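Local coordinates for protein ATP-dependent DNA helicase (Mycobacterium smegmatis, PDB 5V9X) that unwinds nucleic-acid duplexes, probably RNA:DNA hybrids, by using ATP hydrolysis to move 3'-to-5' along a single DNA strand, at residues 146-149 and 150-153; 167-170 and 171-174; 357-360 and 361-365. One frame throughout, in Å; residues are numbered along the deposited sequence.

Contact 1 (146-149 and 150-153); sequences DTPP and NQRR. With nucleotides of chain B.
Thr147 O receives two N-H groups of one arginine: Arg152 NE at 2.8 Å and, weakly, Arg152 NH2 at 3.4 Å. The setting is the start of helix 149-157 in the first RecA-like domain, with Pro148 at the N-cap and Arg152 on the first turn. NE approaches from outside the carbonyl plane, tilted from it by 33°. With CG anti to the carbonyl carbon (chi1 -55°) and the chain extended as far as NE, the guanidinium is carried back past the helix N-terminus to Thr147 and the bound strand. Thr147 O and two DNA phosphates meet it at its edge, near its plane. NH2 donates soundly to OP1 of DG11 of chain B at 2.8 Å, so its weak bonds to Thr147 O and Gly145 O must share what N-H capacity remains; NH1 makes a weak, bent bond to OP2 of DG12 of chain B. Such bonds, weak ones included, restrict its rotation. The helix is begun by Arg152 N donating to Pro148 O at 3.1 Å and Arg153 N to Pro149 O. Alongside the arginine's aliphatic chain, Thr147 CG2 rests 3.5 Å from Arg152 CG and 3.7 Å from Gln151 CB.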
ATOM      1  N   ASP A 146      -8.812   0.627 -18.786  1.00 44.90           N
ATOM      2  CA  ASP A 146      -9.244  -0.413 -19.710  1.00 50.31           C
ATOM      3  C   ASP A 146     -10.344   0.043 -20.657  1.00 47.51           C
ATOM      4  O   ASP A 146     -10.676  -0.693 -21.593  1.00 49.43           O
ATOM      5  CB  ASP A 146      -9.722  -1.641 -18.931  1.00 52.98           C
ATOM      6  CG  ASP A 146      -8.616  -2.282 -18.125  1.00 60.15           C
ATOM      7  OD1 ASP A 146      -7.460  -2.291 -18.600  1.00 63.27           O
ATOM      8  OD2 ASP A 146      -8.900  -2.774 -17.013  1.00 62.58           O
ATOM      9  N   THR A 147     -10.910   1.221 -20.445  1.00 46.66           N
ATOM     10  CA  THR A 147     -12.005   1.684 -21.288  1.00 49.74           C
ATOM     11  C   THR A 147     -11.495   2.024 -22.682  1.00 55.74           C
ATOM     12  O   THR A 147     -10.623   2.893 -22.817  1.00 58.26           O
ATOM     13  CB  THR A 147     -12.676   2.903 -20.670  1.00 45.14           C
ATOM     14  OG1 THR A 147     -13.015   2.624 -19.306  1.00 46.00           O
ATOM     15  CG2 THR A 147     -13.935   3.238 -21.442  1.00 41.25           C
ATOM     16  N   PRO A 148     -12.000   1.381 -23.732  1.00 51.72           N
ATOM     17  CA  PRO A 148     -11.567   1.716 -25.093  1.00 48.27           C
ATOM     18  C   PRO A 148     -11.897   3.160 -25.424  1.00 53.42           C
ATOM     19  O   PRO A 148     -12.795   3.756 -24.809  1.00 55.09           O
ATOM     20  CB  PRO A 148     -12.375   0.744 -25.970  1.00 45.07           C
ATOM     21  CG  PRO A 148     -12.774  -0.365 -25.049  1.00 44.51           C
ATOM     22  CD  PRO A 148     -12.974   0.277 -23.714  1.00 44.77           C
ATOM     23  N   PRO A 149     -11.183   3.762 -26.379  1.00 53.19           N
ATOM     24  CA  PRO A 149     -11.457   5.171 -26.712  1.00 52.90           C
ATOM     25  C   PRO A 149     -12.895   5.434 -27.128  1.00 58.10           C
ATOM     26  O   PRO A 149     -13.482   6.436 -26.700  1.00 56.17           O
ATOM     27  CB  PRO A 149     -10.473   5.450 -27.855  1.00 48.81           C
ATOM     28  CG  PRO A 149      -9.359   4.485 -27.634  1.00 45.09           C
ATOM     29  CD  PRO A 149     -10.004   3.242 -27.092  1.00 47.60           C
ATOM     30  N   ASN A 150     -13.483   4.558 -27.947  1.00 66.78           N
ATOM     31  CA  ASN A 150     -14.846   4.783 -28.417  1.00 69.41           C
ATOM     32  C   ASN A 150     -15.851   4.768 -27.271  1.00 68.66           C
ATOM     33  O   ASN A 150     -16.852   5.493 -27.317  1.00 69.85           O
ATOM     34  CB  ASN A 150     -15.219   3.739 -29.471  1.00 73.09           C
ATOM     35  CG  ASN A 150     -14.864   2.329 -29.044  1.00 83.60           C
ATOM     36  OD1 ASN A 150     -13.782   1.826 -29.355  1.00 87.22           O
ATOM     37  ND2 ASN A 150     -15.776   1.682 -28.325  1.00 84.95           N
ATOM     38  N   GLN A 151     -15.605   3.962 -26.235  1.00 64.27           N
ATOM     39  CA  GLN A 151     -16.512   3.948 -25.093  1.00 61.20           C
ATOM     40  C   GLN A 151     -16.337   5.183 -24.217  1.00 59.75           C
ATOM     41  O   GLN A 151     -17.314   5.660 -23.627  1.00 61.30           O
ATOM     42  CB  GLN A 151     -16.307   2.675 -24.269  1.00 62.66           C
ATOM     43  CG  GLN A 151     -17.344   2.475 -23.172  1.00 67.41           C
ATOM     44  CD  GLN A 151     -17.104   1.219 -22.357  1.00 76.93           C
ATOM     45  OE1 GLN A 151     -16.442   0.285 -22.813  1.00 83.43           O
ATOM     46  NE2 GLN A 151     -17.638   1.191 -21.140  1.00 74.32           N
ATOM     47  N   ARG A 152     -15.112   5.709 -24.113  1.00 53.39           N
ATOM     48  CA  ARG A 152     -14.909   6.960 -23.387  1.00 44.63           C
ATOM     49  C   ARG A 152     -15.678   8.098 -24.041  1.00 47.48           C
ATOM     50  O   ARG A 152     -16.246   8.952 -23.351  1.00 45.27           O
ATOM     51  CB  ARG A 152     -13.422   7.303 -23.321  1.00 42.57           C
ATOM     52  CG  ARG A 152     -12.546   6.213 -22.738  1.00 44.51           C
ATOM     53  CD  ARG A 152     -11.109   6.681 -22.579  1.00 42.28           C
ATOM     54  NE  ARG A 152     -10.242   5.615 -22.088  1.00 40.45           N
ATOM     55  CZ  ARG A 152      -9.011   5.807 -21.625  1.00 39.70           C
ATOM     56  NH1 ARG A 152      -8.501   7.030 -21.583  1.00 41.63           N
ATOM     57  NH2 ARG A 152      -8.293   4.779 -21.199  1.00 36.76           N
ATOM     58  N   ARG A 153     -15.696   8.132 -25.376  1.00 54.75           N
ATOM     59  CA  ARG A 153     -16.474   9.140 -26.089  1.00 53.50           C
ATOM     60  C   ARG A 153     -17.966   8.966 -25.834  1.00 49.74           C
ATOM     61  O   ARG A 153     -18.705   9.950 -25.741  1.00 50.38           O
ATOM     62  CB  ARG A 153     -16.174   9.071 -27.587  1.00 61.14           C
ATOM     63  CG  ARG A 153     -14.939   9.846 -28.024  1.00 69.00           C
ATOM     64  CD  ARG A 153     -14.063   9.022 -28.957  1.00 71.74           C
ATOM     65  NE  ARG A 153     -14.832   8.379 -30.017  1.00 73.83           N
ATOM     66  CZ  ARG A 153     -14.332   7.482 -30.860  1.00 72.35           C
ATOM     67  NH1 ARG A 153     -13.059   7.119 -30.765  1.00 62.55           N
ATOM     68  NH2 ARG A 153     -15.102   6.944 -31.796  1.00 79.18           N
TER
ATOM     69  P    DG B  11      -4.940   5.865 -19.890  1.00 53.98           P
ATOM     70  OP1  DG B  11      -6.246   5.369 -19.400  1.00 50.80           O
ATOM     71  OP2  DG B  11      -4.242   5.184 -21.002  1.00 60.87           O
ATOM     72  O5'  DG B  11      -5.090   7.396 -20.304  1.00 59.99           O
ATOM     73  C5'  DG B  11      -3.970   8.104 -20.793  1.00 52.98           C
ATOM     74  C4'  DG B  11      -4.349   9.539 -21.075  1.00 55.37           C
ATOM     75  O4'  DG B  11      -3.311  10.168 -21.855  1.00 65.05           O
ATOM     76  C3'  DG B  11      -5.651   9.710 -21.853  1.00 56.54           C
ATOM     77  O3'  DG B  11      -6.520  10.571 -21.141  1.00 56.44           O
ATOM     78  C2'  DG B  11      -5.222  10.306 -23.200  1.00 60.90           C
ATOM     79  C1'  DG B  11      -3.884  10.952 -22.869  1.00 63.26           C
ATOM     80  N9   DG B  11      -2.952  10.972 -23.989  1.00 65.81           N
ATOM     81  C8   DG B  11      -2.429  12.076 -24.619  1.00 70.13           C
ATOM     82  N7   DG B  11      -1.606  11.779 -25.587  1.00 73.31           N
ATOM     83  C5   DG B  11      -1.578  10.390 -25.595  1.00 71.12           C
ATOM     84  C6   DG B  11      -0.863   9.496 -26.424  1.00 72.52           C
ATOM     85  O6   DG B  11      -0.086   9.762 -27.351  1.00 79.23           O
ATOM     86  N1   DG B  11      -1.122   8.167 -26.094  1.00 75.12           N
ATOM     87  C2   DG B  11      -1.966   7.757 -25.088  1.00 70.13           C
ATOM     88  N2   DG B  11      -2.090   6.432 -24.915  1.00 69.68           N
ATOM     89  N3   DG B  11      -2.640   8.585 -24.303  1.00 64.53           N
ATOM     90  C4   DG B  11      -2.398   9.880 -24.613  1.00 66.15           C
ATOM     91  P    DG B  12      -8.069  10.681 -21.548  1.00 59.20           P
ATOM     92  OP1  DG B  12      -8.856  10.886 -20.312  1.00 63.01           O
ATOM     93  OP2  DG B  12      -8.387   9.554 -22.454  1.00 57.23           O
ATOM     94  O5'  DG B  12      -8.125  12.029 -22.385  1.00 60.41           O
ATOM     95  C5'  DG B  12      -7.480  13.179 -21.885  1.00 62.20           C
ATOM     96  C4'  DG B  12      -7.155  14.130 -23.010  1.00 67.33           C
ATOM     97  O4'  DG B  12      -6.231  13.493 -23.920  1.00 67.77           O
ATOM     98  C3'  DG B  12      -8.363  14.565 -23.837  1.00 68.55           C
ATOM     99  O3'  DG B  12      -8.428  15.974 -23.869  1.00 71.42           O
ATOM    100  C2'  DG B  12      -8.115  13.967 -25.228  1.00 73.73           C
ATOM    101  C1'  DG B  12      -6.610  13.753 -25.247  1.00 75.13           C
ATOM    102  N9   DG B  12      -6.201  12.610 -26.055  1.00 78.90           N
ATOM    103  C8   DG B  12      -6.826  11.387 -26.131  1.00 76.65           C
ATOM    104  N7   DG B  12      -6.230  10.548 -26.932  1.00 77.59           N
ATOM    105  C5   DG B  12      -5.136  11.258 -27.415  1.00 82.36           C
ATOM    106  C6   DG B  12      -4.123  10.864 -28.321  1.00 85.11           C
ATOM    107  O6   DG B  12      -3.989   9.775 -28.896  1.00 84.43           O
ATOM    108  N1   DG B  12      -3.203  11.887 -28.542  1.00 89.98           N
ATOM    109  C2   DG B  12      -3.256  13.133 -27.959  1.00 89.88           C
ATOM    110  N2   DG B  12      -2.279  13.988 -28.295  1.00 94.38           N
ATOM    111  N3   DG B  12      -4.200  13.513 -27.107  1.00 84.21           N
ATOM    112  C4   DG B  12      -5.104  12.528 -26.882  1.00 82.17           C
TER

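Contact 2 (167-170 and 171-174); sequences PESL and FLML. With nucleotides of chain B.
Backbone bonds tie Pro167 to Phe171 and the three following residues to their partners four places on, making helix 167-174 a regular alpha helix; Phe171 N to Pro167 O and Met173 N to Ser169 O both measure 3.0 Å. Apolar contact along one flank is slight but direct: Leu170 CG lies 3.9 Å from Leu174 CD1, the two side chains slanting across one another. Packing also reaches the DNA, where Glu168 CB lies 3.7 Å from C5' of DC10 of chain B and Leu172 rests on a phosphate of the bound strand. One polar side-chain bond goes to the DNA: Ser169 OG, which chi1 of -81° points at the phosphate, donates to OP1 of DC10 of chain B at 2.6 Å. The carboxylate of Glu168 turns elsewhere, to a salt bridge with Arg201. With Thr166 just before it, the run Thr-Pro-Glu probably corresponds to motif Ib of superfamily 2 helicases, a backbone-binding element. The helix is buried between several parts of the fold: Leu170 meets strand 100-103, Phe171 and Leu174 lie on helix 200-213, and the Phe171 ring also meets His467 edge-to-face on helix 461-471.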
ATOM      1  N   PRO A 167      -8.806   6.988  -8.822  1.00 53.64           N
ATOM      2  CA  PRO A 167      -8.260   8.336  -8.597  1.00 50.27           C
ATOM      3  C   PRO A 167      -7.494   8.864  -9.794  1.00 46.91           C
ATOM      4  O   PRO A 167      -7.641  10.038 -10.155  1.00 51.86           O
ATOM      5  CB  PRO A 167      -7.352   8.146  -7.373  1.00 50.48           C
ATOM      6  CG  PRO A 167      -7.887   6.940  -6.685  1.00 51.77           C
ATOM      7  CD  PRO A 167      -8.371   6.041  -7.779  1.00 54.10           C
ATOM      8  N   GLU A 168      -6.684   8.016 -10.428  1.00 42.08           N
ATOM      9  CA  GLU A 168      -5.931   8.434 -11.606  1.00 39.50           C
ATOM     10  C   GLU A 168      -6.864   8.861 -12.732  1.00 44.20           C
ATOM     11  O   GLU A 168      -6.649   9.895 -13.375  1.00 48.75           O
ATOM     12  CB  GLU A 168      -5.010   7.300 -12.070  1.00 37.60           C
ATOM     13  CG  GLU A 168      -3.806   7.034 -11.171  1.00 37.90           C
ATOM     14  CD  GLU A 168      -4.170   6.354  -9.860  1.00 44.06           C
ATOM     15  OE1 GLU A 168      -5.322   5.885  -9.722  1.00 44.01           O
ATOM     16  OE2 GLU A 168      -3.301   6.290  -8.964  1.00 45.06           O
ATOM     17  N   SER A 169      -7.913   8.077 -12.988  1.00 46.33           N
ATOM     18  CA  SER A 169      -8.814   8.402 -14.088  1.00 44.51           C
ATOM     19  C   SER A 169      -9.692   9.602 -13.758  1.00 43.72           C
ATOM     20  O   SER A 169     -10.020  10.395 -14.649  1.00 50.77           O
ATOM     21  CB  SER A 169      -9.669   7.191 -14.448  1.00 43.06           C
ATOM     22  OG  SER A 169      -8.947   6.294 -15.272  1.00 43.63           O
ATOM     23  N   LEU A 170     -10.087   9.755 -12.492  1.00 41.95           N
ATOM     24  CA  LEU A 170     -10.776  10.976 -12.086  1.00 42.65           C
ATOM     25  C   LEU A 170      -9.921  12.199 -12.380  1.00 41.24           C
ATOM     26  O   LEU A 170     -10.432  13.240 -12.812  1.00 43.96           O
ATOM     27  CB  LEU A 170     -11.132  10.924 -10.600  1.00 45.16           C
ATOM     28  CG  LEU A 170     -11.833  12.178 -10.070  1.00 42.50           C
ATOM     29  CD1 LEU A 170     -13.160  12.386 -10.788  1.00 44.30           C
ATOM     30  CD2 LEU A 170     -12.038  12.109  -8.563  1.00 33.28           C
ATOM     31  N   PHE A 171      -8.611  12.081 -12.163  1.00 39.75           N
ATOM     32  CA  PHE A 171      -7.687  13.155 -12.509  1.00 43.03           C
ATOM     33  C   PHE A 171      -7.737  13.463 -14.001  1.00 42.88           C
ATOM     34  O   PHE A 171      -7.717  14.634 -14.403  1.00 41.19           O
ATOM     35  CB  PHE A 171      -6.277  12.758 -12.074  1.00 42.32           C
ATOM     36  CG  PHE A 171      -5.229  13.802 -12.335  1.00 48.11           C
ATOM     37  CD1 PHE A 171      -5.116  14.911 -11.511  1.00 47.72           C
ATOM     38  CD2 PHE A 171      -4.327  13.648 -13.375  1.00 46.23           C
ATOM     39  CE1 PHE A 171      -4.137  15.857 -11.737  1.00 41.34           C
ATOM     40  CE2 PHE A 171      -3.348  14.592 -13.605  1.00 43.40           C
ATOM     41  CZ  PHE A 171      -3.252  15.695 -12.784  1.00 45.36           C
ATOM     42  N   LEU A 172      -7.821  12.424 -14.836  1.00 45.98           N
ATOM     43  CA  LEU A 172      -7.837  12.629 -16.282  1.00 46.24           C
ATOM     44  C   LEU A 172      -9.107  13.343 -16.728  1.00 49.73           C
ATOM     45  O   LEU A 172      -9.051  14.259 -17.557  1.00 55.17           O
ATOM     46  CB  LEU A 172      -7.693  11.289 -17.003  1.00 40.98           C
ATOM     47  CG  LEU A 172      -6.426  10.498 -16.667  1.00 42.32           C
ATOM     48  CD1 LEU A 172      -6.401   9.161 -17.398  1.00 47.37           C
ATOM     49  CD2 LEU A 172      -5.190  11.313 -16.993  1.00 38.31           C
ATOM     50  N   MET A 173     -10.259  12.940 -16.190  1.00 42.99           N
ATOM     51  CA  MET A 173     -11.511  13.580 -16.580  1.00 42.76           C
ATOM     52  C   MET A 173     -11.545  15.037 -16.140  1.00 48.78           C
ATOM     53  O   MET A 173     -12.067  15.898 -16.857  1.00 55.77           O
ATOM     54  CB  MET A 173     -12.693  12.812 -15.998  1.00 43.38           C
ATOM     55  CG  MET A 173     -12.755  11.361 -16.434  1.00 43.79           C
ATOM     56  SD  MET A 173     -14.241  10.546 -15.842  1.00 49.63           S
ATOM     57  CE  MET A 173     -15.499  11.527 -16.665  1.00 42.58           C
ATOM     58  N   LEU A 174     -10.996  15.332 -14.960  1.00 51.79           N
ATOM     59  CA  LEU A 174     -10.936  16.710 -14.487  1.00 49.27           C
ATOM     60  C   LEU A 174      -9.959  17.557 -15.291  1.00 50.37           C
ATOM     61  O   LEU A 174     -10.019  18.790 -15.220  1.00 51.58           O
ATOM     62  CB  LEU A 174     -10.553  16.736 -13.008  1.00 46.14           C
ATOM     63  CG  LEU A 174     -11.595  16.156 -12.054  1.00 45.56           C
ATOM     64  CD1 LEU A 174     -10.979  15.892 -10.690  1.00 46.52           C
ATOM     65  CD2 LEU A 174     -12.782  17.095 -11.937  1.00 46.45           C
TER
ATOM     66  P    DC B  10      -6.432   3.547 -14.256  1.00 48.42           P
ATOM     67  OP1  DC B  10      -7.419   4.634 -14.071  1.00 54.96           O
ATOM     68  OP2  DC B  10      -6.873   2.210 -14.709  1.00 46.62           O
ATOM     69  O5'  DC B  10      -5.317   4.034 -15.286  1.00 43.99           O
ATOM     70  C5'  DC B  10      -4.841   5.360 -15.237  1.00 43.34           C
ATOM     71  C4'  DC B  10      -3.747   5.559 -16.263  1.00 44.44           C
ATOM     72  O4'  DC B  10      -2.522   4.953 -15.789  1.00 45.96           O
ATOM     73  C3'  DC B  10      -4.032   4.930 -17.632  1.00 44.07           C
ATOM     74  O3'  DC B  10      -3.939   5.909 -18.637  1.00 46.53           O
ATOM     75  C2'  DC B  10      -2.943   3.865 -17.790  1.00 47.45           C
ATOM     76  C1'  DC B  10      -1.848   4.406 -16.890  1.00 49.21           C
ATOM     77  N1   DC B  10      -0.905   3.364 -16.408  1.00 50.60           N
ATOM     78  C2   DC B  10       0.464   3.641 -16.375  1.00 51.98           C
ATOM     79  O2   DC B  10       0.859   4.755 -16.740  1.00 56.18           O
ATOM     80  N3   DC B  10       1.319   2.682 -15.937  1.00 49.54           N
ATOM     81  C4   DC B  10       0.846   1.494 -15.551  1.00 53.85           C
ATOM     82  N4   DC B  10       1.724   0.577 -15.130  1.00 66.46           N
ATOM     83  C5   DC B  10      -0.549   1.193 -15.582  1.00 46.06           C
ATOM     84  C6   DC B  10      -1.379   2.147 -16.013  1.00 46.48           C
TER

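Contact 3 (357-360 and 361-365); sequences GSVS and KEQRA. With nucleotides of chain B.
From Val359 to Ser360 the backbone runs extended and then turns into helix 361-372, with Arg364 N closing the first turn on Ser360 O at 2.9 Å. Ser360 is the N-cap. Its OG, placed between the backbone N and the carbonyl carbon (chi1 62°), accepts from Gln363 N at 3.3 Å along an almost straight line, with an N-H...O angle of 165°, so a serine oxygen satisfies an amide that has no preceding turn to bond to. The Gln363 side chain passes alongside that oxygen, its CG 3.2 Å from Ser360 OG. Val359, just before the N-cap, lays its CG1 branch across the helix start, 3.6 Å from Gln363 CB and 3.7 Å from Arg364 CG, and its side chain also touches Glu304 of helix 300-318. The Arg364 chain crosses this valine obliquely and bends at chi3 (66°), which brings NH1 back beside Gly357 and into a weak bond with His356 O; the side chain also packs on a phosphate of the bound DNA. Gly357 N, at the far end of the loop, donates to OP1 of DT8 of chain B at 2.6 Å. A loop leaving a parallel strand, giving a backbone amide to a phosphate and ending in a serine-capped helix, is consistent with a DNA-backbone contact of the second RecA-like domain of a superfamily 2 helicase.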
ATOM      1  N   GLY A 357      -1.483  -6.955 -12.472  1.00 32.95           N
ATOM      2  CA  GLY A 357      -1.486  -5.795 -13.349  1.00 30.20           C
ATOM      3  C   GLY A 357      -0.961  -6.069 -14.746  1.00 43.49           C
ATOM      4  O   GLY A 357      -1.395  -5.430 -15.708  1.00 48.27           O
ATOM      5  N   SER A 358      -0.026  -7.009 -14.882  1.00 36.19           N
ATOM      6  CA  SER A 358       0.556  -7.295 -16.188  1.00 42.87           C
ATOM      7  C   SER A 358      -0.272  -8.275 -17.012  1.00 46.72           C
ATOM      8  O   SER A 358       0.047  -8.494 -18.185  1.00 48.11           O
ATOM      9  CB  SER A 358       1.980  -7.826 -16.022  1.00 49.20           C
ATOM     10  OG  SER A 358       2.840  -6.809 -15.533  1.00 49.34           O
ATOM     11  N   VAL A 359      -1.310  -8.875 -16.430  1.00 46.91           N
ATOM     12  CA  VAL A 359      -2.264  -9.645 -17.215  1.00 40.93           C
ATOM     13  C   VAL A 359      -3.099  -8.682 -18.050  1.00 37.83           C
ATOM     14  O   VAL A 359      -3.430  -7.575 -17.605  1.00 45.42           O
ATOM     15  CB  VAL A 359      -3.146 -10.502 -16.289  1.00 44.34           C
ATOM     16  CG1 VAL A 359      -4.145 -11.323 -17.087  1.00 32.54           C
ATOM     17  CG2 VAL A 359      -2.286 -11.405 -15.418  1.00 32.37           C
ATOM     18  N   SER A 360      -3.426  -9.087 -19.274  1.00 35.85           N
ATOM     19  CA  SER A 360      -4.265  -8.257 -20.126  1.00 35.53           C
ATOM     20  C   SER A 360      -5.642  -8.065 -19.496  1.00 39.07           C
ATOM     21  O   SER A 360      -6.050  -8.801 -18.595  1.00 39.21           O
ATOM     22  CB  SER A 360      -4.410  -8.885 -21.511  1.00 36.76           C
ATOM     23  OG  SER A 360      -5.044 -10.149 -21.426  1.00 42.39           O
ATOM     24  N   LYS A 361      -6.365  -7.051 -19.981  1.00 40.71           N
ATOM     25  CA  LYS A 361      -7.718  -6.832 -19.478  1.00 40.08           C
ATOM     26  C   LYS A 361      -8.661  -7.953 -19.896  1.00 42.39           C
ATOM     27  O   LYS A 361      -9.586  -8.292 -19.147  1.00 37.85           O
ATOM     28  CB  LYS A 361      -8.254  -5.478 -19.951  1.00 33.43           C
ATOM     29  CG  LYS A 361      -8.206  -5.265 -21.455  1.00 37.25           C
ATOM     30  CD  LYS A 361      -9.002  -4.031 -21.866  1.00 40.76           C
ATOM     31  CE  LYS A 361      -8.613  -3.559 -23.261  1.00 45.93           C
ATOM     32  NZ  LYS A 361      -9.473  -2.440 -23.745  1.00 48.97           N
ATOM     33  N   GLU A 362      -8.439  -8.546 -21.073  1.00 43.14           N
ATOM     34  CA  GLU A 362      -9.303  -9.628 -21.536  1.00 44.10           C
ATOM     35  C   GLU A 362      -9.163 -10.860 -20.651  1.00 46.54           C
ATOM     36  O   GLU A 362     -10.163 -11.438 -20.211  1.00 50.13           O
ATOM     37  CB  GLU A 362      -8.985  -9.971 -22.993  1.00 46.77           C
ATOM     38  CG  GLU A 362      -9.241  -8.841 -23.982  1.00 58.02           C
ATOM     39  CD  GLU A 362      -8.093  -7.850 -24.063  1.00 67.13           C
ATOM     40  OE1 GLU A 362      -7.037  -8.104 -23.445  1.00 68.25           O
ATOM     41  OE2 GLU A 362      -8.246  -6.816 -24.749  1.00 69.09           O
ATOM     42  N   GLN A 363      -7.923 -11.276 -20.376  1.00 54.06           N
ATOM     43  CA  GLN A 363      -7.710 -12.412 -19.485  1.00 55.53           C
ATOM     44  C   GLN A 363      -8.130 -12.079 -18.058  1.00 57.20           C
ATOM     45  O   GLN A 363      -8.685 -12.931 -17.355  1.00 60.36           O
ATOM     46  CB  GLN A 363      -6.246 -12.847 -19.533  1.00 59.20           C
ATOM     47  CG  GLN A 363      -5.770 -13.274 -20.912  1.00 71.27           C
ATOM     48  CD  GLN A 363      -4.259 -13.379 -21.002  1.00 78.01           C
ATOM     49  OE1 GLN A 363      -3.587 -13.699 -20.021  1.00 82.48           O
ATOM     50  NE2 GLN A 363      -3.717 -13.100 -22.182  1.00 75.74           N
ATOM     51  N   ARG A 364      -7.872 -10.844 -17.612  1.00 52.79           N
ATOM     52  CA  ARG A 364      -8.335 -10.418 -16.293  1.00 46.29           C
ATOM     53  C   ARG A 364      -9.853 -10.496 -16.189  1.00 47.93           C
ATOM     54  O   ARG A 364     -10.391 -10.938 -15.166  1.00 43.90           O
ATOM     55  CB  ARG A 364      -7.856  -8.995 -15.995  1.00 46.54           C
ATOM     56  CG  ARG A 364      -6.437  -8.898 -15.450  1.00 48.51           C
ATOM     57  CD  ARG A 364      -5.905  -7.469 -15.523  1.00 46.74           C
ATOM     58  NE  ARG A 364      -6.621  -6.551 -14.641  1.00 53.61           N
ATOM     59  CZ  ARG A 364      -6.166  -6.140 -13.460  1.00 58.27           C
ATOM     60  NH1 ARG A 364      -4.992  -6.567 -13.015  1.00 60.12           N
ATOM     61  NH2 ARG A 364      -6.881  -5.301 -12.723  1.00 56.39           N
ATOM     62  N   ALA A 365     -10.560 -10.073 -17.241  1.00 52.68           N
ATOM     63  CA  ALA A 365     -12.021 -10.083 -17.203  1.00 46.94           C
ATOM     64  C   ALA A 365     -12.564 -11.502 -17.096  1.00 49.51           C
ATOM     65  O   ALA A 365     -13.527 -11.751 -16.360  1.00 43.90           O
ATOM     66  CB  ALA A 365     -12.583  -9.385 -18.442  1.00 41.23           C
TER
ATOM     67  P    DT B   8      -0.285  -5.119  -9.573  1.00 46.82           P
ATOM     68  OP1  DT B   8      -1.199  -6.196 -10.006  1.00 48.59           O
ATOM     69  OP2  DT B   8       0.793  -4.668 -10.481  1.00 47.28           O
ATOM     70  O5'  DT B   8      -1.150  -3.840  -9.159  1.00 44.76           O
ATOM     71  C5'  DT B   8      -2.064  -3.922  -8.070  1.00 41.95           C
ATOM     72  C4'  DT B   8      -2.439  -2.537  -7.574  1.00 44.58           C
ATOM     73  O4'  DT B   8      -1.326  -1.943  -6.885  1.00 41.69           O
ATOM     74  C3'  DT B   8      -2.796  -1.543  -8.669  1.00 47.49           C
ATOM     75  O3'  DT B   8      -4.201  -1.526  -8.846  1.00 48.48           O
ATOM     76  C2'  DT B   8      -2.276  -0.189  -8.136  1.00 45.75           C
ATOM     77  C1'  DT B   8      -1.522  -0.556  -6.853  1.00 40.69           C
ATOM     78  N1   DT B   8      -0.192   0.106  -6.725  1.00 44.39           N
ATOM     79  C2   DT B   8       0.006   1.027  -5.723  1.00 46.75           C
ATOM     80  O2   DT B   8      -0.856   1.335  -4.922  1.00 48.41           O
ATOM     81  N3   DT B   8       1.260   1.576  -5.690  1.00 53.84           N
ATOM     82  C4   DT B   8       2.314   1.303  -6.544  1.00 55.33           C
ATOM     83  O4   DT B   8       3.407   1.851  -6.433  1.00 58.54           O
ATOM     84  C5   DT B   8       2.038   0.329  -7.574  1.00 47.96           C
ATOM     85  C7   DT B   8       3.104  -0.049  -8.558  1.00 48.96           C
ATOM     86  C6   DT B   8       0.814  -0.215  -7.614  1.00 44.99           C
TER

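In the fold
Contacts 1, 2 and 3 follow one another along the chain and meet the same DNA strand at different nucleotides. Contacts 1 and 2, with centres about 14 Å apart, follow strands 140-143 and 162-165, which are neighbours in the first seven-stranded parallel sheet. Contact 3 follows edge strand 352-355 of the second such sheet, its centre about 16 Å from that of contact 1 and 21 Å from that of contact 2. Across the interdomain boundary Lys361 NZ reaches Asp146 O at 3.0 Å, a probable hydrogen bond. Two RecA-like domains gripping phosphates at different points of one strand is consistent with ATP-driven stepping along it.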